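Local coordinates for protein putative aspartyl-tRNA synthetase (Leishmania major, PDB 6OD8) that probably catalyses the ATP-dependent attachment of L-aspartate to tRNA(Asp), as a dimeric class II aminoacyl-tRNA synthetase, at residues 228-233 with 335-340; 378-383 with 393-398. All coordinates share one frame; numbering follows the deposited sequence.

Interaction 1: residues 228-233 with 335-340; sequences CQYFRQ and FNYIFE. With EDO (1,2-ethanediol), chain I.
Tyr230, Phe231 and Gln233 of helix 215-237, which with strand 241-242 is consistent with motif 1 of class II synthetases, pack against Tyr337 and Ile338 of helix 325-342 in a helix-helix contact of the catalytic domain, beside its mixed sheet. The two short segments run roughly antiparallel, their axes 9.0 Å apart and their directions 142° from each other, with Tyr230 and Ile338 in register. Tyr337 reaches across with CG anti to its backbone N (chi1 -180°). Its CE2 lies 3.3 Å from the carbonyl O of Tyr230 and 3.8 Å from Tyr230 CB, while Tyr230 CA sits at the ring edge, in plane. Farther out, the phenol OH of Tyr337 meets the aliphatic part of Gln233, 3.5 Å from its CG; the Gln233 amide and the ring are turned 47° apart. Ile338 works with its longer branch: CG1 packs 4.0 Å from Tyr230 CB, and CD1 lies 3.9 Å from Phe231 CA. The Tyr230 hydroxyl is carried away to a hydrogen bond with His345, and Phe231, whose CB still touches Ile338, also packs on Phe291 and Val293 of strand 289-297. Gln233 NE2 bonds to Asp237, and Gln233 also packs on Gln233 of the second subunit. At exposed Glu340, O2 of an ethanediol, probably from the crystallisation liquor, donates to OE2 (2.7 Å). No hydrogen bond joins the two segments: the contact is van der Waals, made by aliphatic carbons, a tyrosine ring with its hydroxyl, and one backbone carbonyl.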
# COMPACT_ATOMS: atom_id res chain seq x y z
N CYS A 228 -1.04 -4.34 7.44
CA CYS A 228 -1.32 -3.79 6.10
C CYS A 228 -2.06 -4.80 5.23
O CYS A 228 -3.05 -4.48 4.57
CB CYS A 228 -0.02 -3.36 5.41
SG CYS A 228 0.78 -1.93 6.18
N GLN A 229 -1.56 -6.04 5.20
CA GLN A 229 -2.17 -7.08 4.38
C GLN A 229 -3.65 -7.29 4.70
O GLN A 229 -4.49 -7.35 3.80
CB GLN A 229 -1.40 -8.38 4.58
CG GLN A 229 -2.00 -9.54 3.86
CD GLN A 229 -1.21 -10.82 4.12
OE1 GLN A 229 -0.06 -10.77 4.57
NE2 GLN A 229 -1.82 -11.96 3.85
N TYR A 230 -3.97 -7.44 6.00
CA TYR A 230 -5.36 -7.73 6.37
C TYR A 230 -6.24 -6.50 6.25
O TYR A 230 -7.42 -6.61 5.89
CB TYR A 230 -5.41 -8.32 7.78
CG TYR A 230 -4.61 -9.60 7.89
CD1 TYR A 230 -4.65 -10.55 6.86
CD2 TYR A 230 -3.82 -9.88 9.02
CE1 TYR A 230 -3.92 -11.73 6.94
CE2 TYR A 230 -3.11 -11.07 9.11
CZ TYR A 230 -3.16 -11.98 8.06
OH TYR A 230 -2.45 -13.15 8.13
N PHE A 231 -5.69 -5.31 6.53
CA PHE A 231 -6.42 -4.07 6.23
C PHE A 231 -6.88 -4.03 4.78
O PHE A 231 -8.08 -3.84 4.48
CB PHE A 231 -5.52 -2.86 6.54
CG PHE A 231 -6.10 -1.52 6.14
CD1 PHE A 231 -6.96 -0.84 6.99
CD2 PHE A 231 -5.74 -0.91 4.92
CE1 PHE A 231 -7.49 0.43 6.64
CE2 PHE A 231 -6.27 0.33 4.55
CZ PHE A 231 -7.16 1.02 5.44
N ARG A 232 -5.95 -4.21 3.84
CA ARG A 232 -6.31 -4.13 2.42
C ARG A 232 -7.23 -5.28 2.01
O ARG A 232 -8.18 -5.09 1.24
CB ARG A 232 -5.06 -4.14 1.55
CG ARG A 232 -4.19 -2.90 1.64
CD ARG A 232 -3.12 -2.97 0.55
NE ARG A 232 -2.42 -4.25 0.60
CZ ARG A 232 -1.38 -4.52 1.39
NH1 ARG A 232 -0.89 -3.57 2.18
NH2 ARG A 232 -0.81 -5.72 1.36
N GLN A 233 -6.97 -6.49 2.50
CA GLN A 233 -7.79 -7.61 2.02
C GLN A 233 -9.24 -7.48 2.46
O GLN A 233 -10.15 -7.79 1.69
CB GLN A 233 -7.23 -8.95 2.48
CG GLN A 233 -7.87 -10.10 1.71
CD GLN A 233 -7.78 -9.93 0.19
OE1 GLN A 233 -6.69 -9.78 -0.37
NE2 GLN A 233 -8.94 -9.95 -0.48
N PHE A 335 -11.57 -3.94 12.02
CA PHE A 335 -10.67 -4.25 13.13
C PHE A 335 -10.86 -5.69 13.59
O PHE A 335 -9.89 -6.36 13.92
CB PHE A 335 -10.88 -3.25 14.29
CG PHE A 335 -10.03 -2.00 14.19
CD1 PHE A 335 -8.70 -2.02 14.61
CD2 PHE A 335 -10.55 -0.82 13.69
CE1 PHE A 335 -7.91 -0.88 14.51
CE2 PHE A 335 -9.76 0.32 13.60
CZ PHE A 335 -8.45 0.30 14.02
N ASN A 336 -12.11 -6.18 13.63
CA ASN A 336 -12.34 -7.57 14.00
C ASN A 336 -11.57 -8.50 13.08
O ASN A 336 -10.88 -9.41 13.54
CB ASN A 336 -13.84 -7.89 13.94
CG ASN A 336 -14.17 -9.27 14.46
OD1 ASN A 336 -13.77 -9.65 15.56
ND2 ASN A 336 -14.90 -10.03 13.68
N TYR A 337 -11.67 -8.27 11.77
CA TYR A 337 -10.97 -9.09 10.79
C TYR A 337 -9.47 -9.11 11.04
O TYR A 337 -8.83 -10.17 11.02
CB TYR A 337 -11.29 -8.53 9.39
CG TYR A 337 -10.67 -9.24 8.20
CD1 TYR A 337 -11.40 -10.18 7.48
CD2 TYR A 337 -9.39 -8.91 7.75
CE1 TYR A 337 -10.86 -10.81 6.34
CE2 TYR A 337 -8.84 -9.54 6.62
CZ TYR A 337 -9.58 -10.49 5.93
OH TYR A 337 -9.04 -11.12 4.80
N ILE A 338 -8.89 -7.92 11.25
CA ILE A 338 -7.45 -7.81 11.46
C ILE A 338 -7.03 -8.56 12.73
O ILE A 338 -6.11 -9.39 12.71
CB ILE A 338 -7.03 -6.33 11.50
CG1 ILE A 338 -7.22 -5.70 10.12
CG2 ILE A 338 -5.58 -6.15 11.99
CD1 ILE A 338 -7.01 -4.19 10.06
N PHE A 339 -7.71 -8.28 13.84
CA PHE A 339 -7.34 -8.87 15.13
C PHE A 339 -7.48 -10.38 15.10
O PHE A 339 -6.65 -11.11 15.67
CB PHE A 339 -8.23 -8.30 16.25
CG PHE A 339 -7.98 -6.85 16.57
CD1 PHE A 339 -6.73 -6.29 16.37
CD2 PHE A 339 -8.99 -6.06 17.12
CE1 PHE A 339 -6.49 -4.97 16.68
CE2 PHE A 339 -8.77 -4.74 17.45
CZ PHE A 339 -7.51 -4.18 17.22
N GLU A 340 -8.54 -10.88 14.47
CA GLU A 340 -8.73 -12.32 14.39
C GLU A 340 -7.61 -12.99 13.60
O GLU A 340 -7.18 -14.09 13.95
CB GLU A 340 -10.10 -12.60 13.77
CG GLU A 340 -10.34 -13.99 13.26
CD GLU A 340 -11.68 -14.08 12.53
OE1 GLU A 340 -12.65 -13.43 12.99
OE2 GLU A 340 -11.75 -14.77 11.48
C1 EDO I . -7.84 -16.50 9.84
O1 EDO I . -8.72 -17.20 8.96
C2 EDO I . -8.33 -16.64 11.28
O2 EDO I . -9.76 -16.53 11.31

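Interaction 2: residues 378-383 with 393-398; sequences ISEGVV and HNMDSR. With EDO (1,2-ethanediol), chain H.
Ser379 lies over one face of the His393 imidazole, its CB 4.1 Å above the ring plane and offset toward the rim, while Ile378 crosses the histidine side chain at about a right angle, Ile378 CG2 4.1 Å from His393 CD2. The ring's rotation is fixed from its edge: Asn394 ND2 donates to His393 ND1 (3.0 Å, 173°), lying almost exactly in the ring plane. That amide does further work, for ND2 also bonds to O1 of a bound ethanediol, and OD1 accepts from Ser397 N at 2.8 Å in an Asx motif that shapes the turn. Between the backbones, Ser379 N donates to His393 O (2.8 Å), approaching nearly along the C=O axis. With chi1 at 67°, Ser379 OG stands between its own N and carbonyl carbon, 3.5 Å from Asn394 CB. Glu380 crosses Met395 at about a right angle, Glu380 OE2 3.3 Å from Met395 CG, and a water links this carboxylate to Ser379 OG and Met395 N. His393 NE2 makes a weak hydrogen bond to Tyr68 of the second subunit, which also packs on Ile378. The two segments follow strands 376-377 and 391-392, at the edge of the catalytic-domain sheet; His393 and Ser397 rest on helix 325-342, and Met395 packs on helix 367-373.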
# COMPACT_ATOMS: atom_id res chain seq x y z
N ILE A 378 -27.64 -4.11 18.76
CA ILE A 378 -28.33 -3.32 17.74
C ILE A 378 -29.03 -4.22 16.73
O ILE A 378 -30.20 -4.02 16.40
CB ILE A 378 -27.33 -2.37 17.05
CG1 ILE A 378 -26.78 -1.38 18.08
CG2 ILE A 378 -27.98 -1.68 15.84
CD1 ILE A 378 -25.59 -0.59 17.66
N SER A 379 -28.33 -5.25 16.24
CA SER A 379 -28.89 -6.08 15.18
C SER A 379 -30.03 -6.97 15.65
O SER A 379 -30.72 -7.56 14.81
CB SER A 379 -27.78 -6.94 14.55
OG SER A 379 -27.30 -7.90 15.49
N GLU A 380 -30.25 -7.07 16.96
CA GLU A 380 -31.34 -7.86 17.49
C GLU A 380 -32.41 -7.02 18.16
O GLU A 380 -33.34 -7.56 18.75
CB GLU A 380 -30.81 -8.90 18.48
CG GLU A 380 -29.81 -9.86 17.86
CD GLU A 380 -29.23 -10.79 18.89
OE1 GLU A 380 -29.68 -10.72 20.04
OE2 GLU A 380 -28.32 -11.58 18.55
N GLY A 381 -32.31 -5.69 18.08
CA GLY A 381 -33.32 -4.84 18.68
C GLY A 381 -33.31 -4.85 20.19
O GLY A 381 -34.33 -4.52 20.82
N VAL A 382 -32.19 -5.22 20.81
CA VAL A 382 -32.10 -5.28 22.26
C VAL A 382 -31.64 -3.92 22.77
O VAL A 382 -30.51 -3.49 22.52
CB VAL A 382 -31.17 -6.40 22.74
CG1 VAL A 382 -31.16 -6.45 24.30
CG2 VAL A 382 -31.62 -7.76 22.16
N VAL A 383 -32.53 -3.25 23.50
CA VAL A 383 -32.30 -1.93 24.08
C VAL A 383 -31.49 -2.13 25.36
O VAL A 383 -31.84 -3.01 26.16
CB VAL A 383 -33.64 -1.22 24.39
CG1 VAL A 383 -33.41 0.20 24.85
CG2 VAL A 383 -34.56 -1.27 23.20
N HIS A 393 -22.98 -3.92 18.19
CA HIS A 393 -23.77 -4.10 16.99
C HIS A 393 -24.39 -5.50 16.94
O HIS A 393 -25.58 -5.65 16.65
CB HIS A 393 -22.95 -3.83 15.73
CG HIS A 393 -23.76 -3.96 14.47
ND1 HIS A 393 -23.75 -5.10 13.70
CD2 HIS A 393 -24.68 -3.14 13.92
CE1 HIS A 393 -24.60 -4.95 12.69
NE2 HIS A 393 -25.18 -3.77 12.80
N ASN A 394 -23.60 -6.54 17.24
CA ASN A 394 -24.05 -7.91 16.97
C ASN A 394 -23.33 -8.90 17.87
O ASN A 394 -22.29 -8.59 18.46
CB ASN A 394 -23.85 -8.30 15.49
CG ASN A 394 -22.38 -8.39 15.08
OD1 ASN A 394 -21.67 -9.34 15.45
ND2 ASN A 394 -21.93 -7.42 14.29
N MET A 395 -23.90 -10.10 17.98
CA MET A 395 -23.36 -11.09 18.90
C MET A 395 -22.15 -11.83 18.34
O MET A 395 -21.58 -12.67 19.05
CB MET A 395 -24.44 -12.07 19.32
CG MET A 395 -25.52 -11.46 20.21
SD MET A 395 -24.82 -10.74 21.72
CE MET A 395 -24.00 -12.17 22.43
N ASP A 396 -21.76 -11.57 17.10
CA ASP A 396 -20.57 -12.17 16.52
C ASP A 396 -19.29 -11.40 16.86
O ASP A 396 -18.33 -11.99 17.37
CB ASP A 396 -20.73 -12.30 15.00
CG ASP A 396 -19.43 -12.66 14.31
OD1 ASP A 396 -18.94 -11.86 13.47
OD2 ASP A 396 -18.89 -13.74 14.62
N SER A 397 -19.24 -10.09 16.60
CA SER A 397 -18.04 -9.33 16.93
C SER A 397 -18.08 -8.71 18.33
O SER A 397 -17.02 -8.47 18.92
CB SER A 397 -17.78 -8.24 15.89
OG SER A 397 -18.82 -7.28 15.85
N ARG A 398 -19.27 -8.41 18.86
CA ARG A 398 -19.43 -8.05 20.28
C ARG A 398 -18.52 -6.89 20.69
O ARG A 398 -17.88 -6.89 21.75
CB ARG A 398 -19.18 -9.28 21.18
CG ARG A 398 -20.13 -10.45 20.89
CD ARG A 398 -20.00 -11.58 21.92
NE ARG A 398 -18.67 -12.22 21.96
CZ ARG A 398 -18.26 -13.13 21.08
NH1 ARG A 398 -19.06 -13.49 20.08
NH2 ARG A 398 -17.05 -13.69 21.18
C1 EDO H . -19.20 -4.93 13.84
O1 EDO H . -19.27 -6.28 13.34
C2 EDO H . -20.28 -4.05 13.23
O2 EDO H . -20.40 -4.34 11.84
O HOH W 1 -26.34 -10.59 16.61

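How the interactions relate
Helix 325-342 is common ground for both contacts: interaction 1 uses its 335-340 part against helix 215-237, while the 393-398 loop of interaction 2 lies against the same helix. Their centres are about 21 Å apart, yet they touch directly where Asn336 CG packs 4.0 Å from Ser397 CB. Interaction 1 lies nearer the middle of the chain, about 12 Å from its centre, and interaction 2 is a surface contact about 30 Å out. Each also borders the second subunit, through Gln233 and its neighbours in the first and through Ile378 and His393 in the second, so both lie beside the dimer interface.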